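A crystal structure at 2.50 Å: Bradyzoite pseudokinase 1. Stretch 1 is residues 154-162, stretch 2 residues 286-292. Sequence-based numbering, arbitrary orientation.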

ATOM      1  N   VAL A 154      11.692   3.842   0.632  1.00 36.32           N
ATOM      2  CA  VAL A 154      12.213   4.547  -0.558  1.00 41.18           C
ATOM      3  C   VAL A 154      12.145   3.616  -1.778  1.00 39.40           C
ATOM      4  O   VAL A 154      11.744   4.028  -2.855  1.00 37.39           O
ATOM      5  CB  VAL A 154      13.658   5.052  -0.355  1.00 48.80           C
ATOM      6  CG1 VAL A 154      14.222   5.688  -1.612  1.00 56.48           C
ATOM      7  CG2 VAL A 154      13.789   6.033   0.781  1.00 53.31           C
ATOM      8  N   ALA A 155      12.571   2.366  -1.597  1.00 41.53           N
ATOM      9  CA  ALA A 155      12.629   1.398  -2.686  1.00 45.10           C
ATOM     10  C   ALA A 155      11.221   1.160  -3.237  1.00 41.20           C
ATOM     11  O   ALA A 155      11.039   1.034  -4.439  1.00 37.95           O
ATOM     12  CB  ALA A 155      13.248   0.100  -2.217  1.00 47.60           C
ATOM     13  N   ALA A 156      10.245   1.073  -2.326  1.00 40.23           N
ATOM     14  CA  ALA A 156       8.866   0.774  -2.692  1.00 39.13           C
ATOM     15  C   ALA A 156       8.324   1.906  -3.578  1.00 39.37           C
ATOM     16  O   ALA A 156       7.720   1.648  -4.634  1.00 37.33           O
ATOM     17  CB  ALA A 156       8.040   0.573  -1.457  1.00 34.63           C
ATOM     18  N   LEU A 157       8.586   3.148  -3.162  1.00 37.32           N
ATOM     19  CA  LEU A 157       8.157   4.325  -3.903  1.00 36.99           C
ATOM     20  C   LEU A 157       8.809   4.344  -5.295  1.00 40.03           C
ATOM     21  O   LEU A 157       8.141   4.606  -6.300  1.00 35.40           O
ATOM     22  CB  LEU A 157       8.538   5.588  -3.123  1.00 34.87           C
ATOM     23  CG  LEU A 157       8.071   6.904  -3.744  1.00 35.82           C
ATOM     24  CD1 LEU A 157       6.593   6.856  -4.061  1.00 34.62           C
ATOM     25  CD2 LEU A 157       8.365   8.067  -2.822  1.00 36.37           C
ATOM     26  N   LYS A 158      10.114   4.058  -5.341  1.00 46.14           N
ATOM     27  CA  LYS A 158      10.868   4.016  -6.590  1.00 48.50           C
ATOM     28  C   LYS A 158      10.236   3.009  -7.557  1.00 41.72           C
ATOM     29  O   LYS A 158      10.111   3.306  -8.753  1.00 41.88           O
ATOM     30  CB  LYS A 158      12.337   3.655  -6.346  1.00 55.99           C
ATOM     31  CG  LYS A 158      13.235   3.955  -7.540  1.00 63.06           C
ATOM     32  CD  LYS A 158      14.590   3.298  -7.509  1.00 66.34           C
ATOM     33  CE  LYS A 158      15.233   3.250  -8.881  1.00 68.91           C
ATOM     34  NZ  LYS A 158      16.111   2.065  -9.018  1.00 70.41           N
ATOM     35  N   SER A 159       9.850   1.836  -7.044  1.00 38.14           N
ATOM     36  CA  SER A 159       9.259   0.805  -7.881  1.00 40.21           C
ATOM     37  C   SER A 159       7.951   1.314  -8.506  1.00 41.27           C
ATOM     38  O   SER A 159       7.618   0.925  -9.612  1.00 43.49           O
ATOM     39  CB  SER A 159       9.084  -0.515  -7.138  1.00 41.23           C
ATOM     40  OG  SER A 159       7.931  -0.532  -6.303  1.00 40.34           O
ATOM     41  N   LEU A 160       7.239   2.219  -7.822  1.00 43.29           N
ATOM     42  CA  LEU A 160       6.011   2.791  -8.368  1.00 44.52           C
ATOM     43  C   LEU A 160       6.344   3.850  -9.428  1.00 46.52           C
ATOM     44  O   LEU A 160       5.721   3.899 -10.488  1.00 38.38           O
ATOM     45  CB  LEU A 160       5.169   3.380  -7.233  1.00 45.00           C
ATOM     46  CG  LEU A 160       3.760   3.827  -7.621  1.00 46.23           C
ATOM     47  CD1 LEU A 160       2.865   2.645  -7.991  1.00 50.53           C
ATOM     48  CD2 LEU A 160       3.136   4.609  -6.483  1.00 49.92           C
ATOM     49  N   HIS A 161       7.335   4.699  -9.144  1.00 47.48           N
ATOM     50  CA  HIS A 161       7.806   5.713 -10.111  1.00 46.92           C
ATOM     51  C   HIS A 161       8.272   5.049 -11.416  1.00 47.34           C
ATOM     52  O   HIS A 161       7.968   5.558 -12.488  1.00 44.78           O
ATOM     53  CB  HIS A 161       8.875   6.619  -9.473  1.00 45.05           C
ATOM     54  CG  HIS A 161       8.325   7.546  -8.441  1.00 41.94           C
ATOM     55  ND1 HIS A 161       9.120   8.419  -7.732  1.00 47.95           N
ATOM     56  CD2 HIS A 161       7.070   7.711  -7.972  1.00 39.79           C
ATOM     57  CE1 HIS A 161       8.366   9.153  -6.938  1.00 44.73           C
ATOM     58  NE2 HIS A 161       7.115   8.699  -7.030  1.00 41.83           N
ATOM     59  N   ASN A 162       8.957   3.899 -11.321  1.00 48.73           N
ATOM     60  CA  ASN A 162       9.456   3.158 -12.497  1.00 51.31           C
ATOM     61  C   ASN A 162       8.313   2.679 -13.411  1.00 52.05           C
ATOM     62  O   ASN A 162       8.557   2.400 -14.574  1.00 50.15           O
ATOM     63  CB  ASN A 162      10.307   1.946 -12.105  1.00 53.88           C
ATOM     64  CG  ASN A 162      11.639   2.322 -11.473  1.00 55.72           C
ATOM     65  OD1 ASN A 162      12.093   3.465 -11.579  1.00 56.90           O
ATOM     66  ND2 ASN A 162      12.272   1.379 -10.785  1.00 50.45           N
ATOM     67  N   THR A 286      16.400  13.927  -5.422  1.00 53.59           N
ATOM     68  CA  THR A 286      15.738  12.875  -6.197  1.00 47.83           C
ATOM     69  C   THR A 286      15.827  11.557  -5.421  1.00 47.90           C
ATOM     70  O   THR A 286      16.604  11.435  -4.460  1.00 46.47           O
ATOM     71  CB  THR A 286      16.393  12.689  -7.571  1.00 48.14           C
ATOM     72  OG1 THR A 286      17.687  12.131  -7.332  1.00 60.79           O
ATOM     73  CG2 THR A 286      16.519  13.975  -8.361  1.00 45.11           C
ATOM     74  N   ILE A 287      15.062  10.563  -5.881  1.00 48.78           N
ATOM     75  CA  ILE A 287      15.085   9.213  -5.315  1.00 52.19           C
ATOM     76  C   ILE A 287      16.523   8.676  -5.374  1.00 59.05           C
ATOM     77  O   ILE A 287      16.999   8.089  -4.401  1.00 66.31           O
ATOM     78  CB  ILE A 287      14.106   8.276  -6.053  1.00 51.25           C
ATOM     79  CG1 ILE A 287      12.656   8.762  -5.972  1.00 48.65           C
ATOM     80  CG2 ILE A 287      14.259   6.842  -5.556  1.00 48.45           C
ATOM     81  CD1 ILE A 287      12.068   8.705  -4.582  1.00 52.64           C
ATOM     82  N   GLU A 288      17.196   8.895  -6.513  1.00 66.68           N
ATOM     83  CA  GLU A 288      18.568   8.412  -6.767  1.00 71.43           C
ATOM     84  C   GLU A 288      19.527   9.001  -5.717  1.00 63.03           C
ATOM     85  O   GLU A 288      20.333   8.282  -5.131  1.00 57.87           O
ATOM     86  CB  GLU A 288      19.048   8.752  -8.188  1.00 85.50           C
ATOM     87  CG  GLU A 288      18.046   8.516  -9.320  1.00108.88           C
ATOM     88  CD  GLU A 288      17.456   7.117  -9.455  1.00130.44           C
ATOM     89  OE1 GLU A 288      18.162   6.140  -9.130  1.00143.29           O
ATOM     90  OE2 GLU A 288      16.287   7.006  -9.889  1.00119.81           O
ATOM     91  N   GLU A 289      19.424  10.312  -5.473  1.00 56.21           N
ATOM     92  CA  GLU A 289      20.259  10.991  -4.477  1.00 61.10           C
ATOM     93  C   GLU A 289      19.928  10.478  -3.071  1.00 60.12           C
ATOM     94  O   GLU A 289      20.836  10.247  -2.282  1.00 62.02           O
ATOM     95  CB  GLU A 289      20.084  12.506  -4.570  1.00 64.68           C
ATOM     96  CG  GLU A 289      20.640  13.094  -5.853  1.00 74.98           C
ATOM     97  CD  GLU A 289      20.250  14.536  -6.109  1.00 76.90           C
ATOM     98  OE1 GLU A 289      20.407  14.991  -7.259  1.00 99.51           O
ATOM     99  OE2 GLU A 289      19.790  15.195  -5.164  1.00 73.58           O
ATOM    100  N   ILE A 290      18.635  10.282  -2.770  1.00 63.81           N
ATOM    101  CA  ILE A 290      18.202   9.755  -1.466  1.00 54.11           C
ATOM    102  C   ILE A 290      18.860   8.389  -1.219  1.00 53.13           C
ATOM    103  O   ILE A 290      19.309   8.120  -0.105  1.00 44.18           O
ATOM    104  CB  ILE A 290      16.664   9.662  -1.376  1.00 54.09           C
ATOM    105  CG1 ILE A 290      16.019  11.045  -1.270  1.00 54.53           C
ATOM    106  CG2 ILE A 290      16.227   8.746  -0.232  1.00 49.81           C
ATOM    107  CD1 ILE A 290      14.558  11.067  -1.637  1.00 55.11           C
ATOM    108  N   MET A 291      18.902   7.538  -2.254  1.00 51.28           N
ATOM    109  CA  MET A 291      19.424   6.171  -2.133  1.00 56.11           C
ATOM    110  C   MET A 291      20.941   6.170  -1.872  1.00 55.31           C
ATOM    111  O   MET A 291      21.470   5.179  -1.370  1.00 51.84           O
ATOM    112  CB  MET A 291      19.108   5.353  -3.392  1.00 62.79           C
ATOM    113  CG  MET A 291      17.680   4.840  -3.428  1.00 69.87           C
ATOM    114  SD  MET A 291      17.381   3.664  -4.769  1.00 78.07           S
ATOM    115  CE  MET A 291      15.971   2.763  -4.134  1.00 83.44           C
ATOM    116  N   LYS A 292      21.630   7.277  -2.169  1.00 63.43           N
ATOM    117  CA  LYS A 292      23.073   7.404  -1.902  1.00 70.04           C
ATOM    118  C   LYS A 292      23.336   8.191  -0.608  1.00 66.23           C
ATOM    119  O   LYS A 292      24.460   8.596  -0.362  1.00 60.52           O
ATOM    120  CB  LYS A 292      23.765   8.064  -3.100  1.00 73.76           C
ATOM    121  CG  LYS A 292      24.122   7.119  -4.231  1.00 74.75           C
ATOM    122  CD  LYS A 292      24.273   7.855  -5.553  1.00 80.66           C
ATOM    123  CE  LYS A 292      24.291   6.943  -6.761  1.00 94.54           C
ATOM    124  NZ  LYS A 292      23.916   7.692  -7.980  1.00110.81           N
TER

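No hydrogen bond joins these two stretches, and the one pair of opposite charges that approaches stops short of a salt bridge. The contact rests on a knob-into-hole fit. The side chain of Ile287 sits among Val154, Leu157, Lys158 and His161, four residues spaced as neighbours on one helix face.

Both stretches are mainly helical. The two helices run roughly antiparallel, with 155° between their directions and a closest axis approach of 10.7 Å. Their backbones therefore stay well apart, and side chains fill the gap. Lys158 and Ile287 have the nearest CA atoms, 6.8 Å from each other.

Hydrogen bonds form within each stretch. In the first, Lys158 N bonds to Val154 O at 3.0 Å, and Ser159 OG donates to Ala156 O at 2.8 Å. In the second, Thr286 is the N-cap. Its OG1 accepts from Glu289 N at 3.1 Å, covering an amide that has no earlier helical carbonyl to use.

Ile287 reaches its hole with several atoms. Its CG2 lies 3.6 Å from Lys158 CG and 4.1 Å from Val154 CG1. Its CD1 is 4.1 Å from Leu157 CD2. Its CG1 is 4.0 Å from His161 ND1, an oblique approach to the ring.

Val154 CG2 lies 3.8 Å from Ile290 CG2, and Val154 CG1 lies 4.0 Å from Met291 CG. The long, unbranched Met291 side chain extends toward the first helix. Its CE lies 3.9 Å from Ala155 CA and 3.7 Å from Lys158 CD.

Lys158 thus contributes its aliphatic chain to the apolar packing, while its amine extends beyond. Its NZ is 4.6 Å from Glu288 OE1, near enough for some electrostatic attraction. Glu288 is exposed and poorly ordered, so this distance deserves caution.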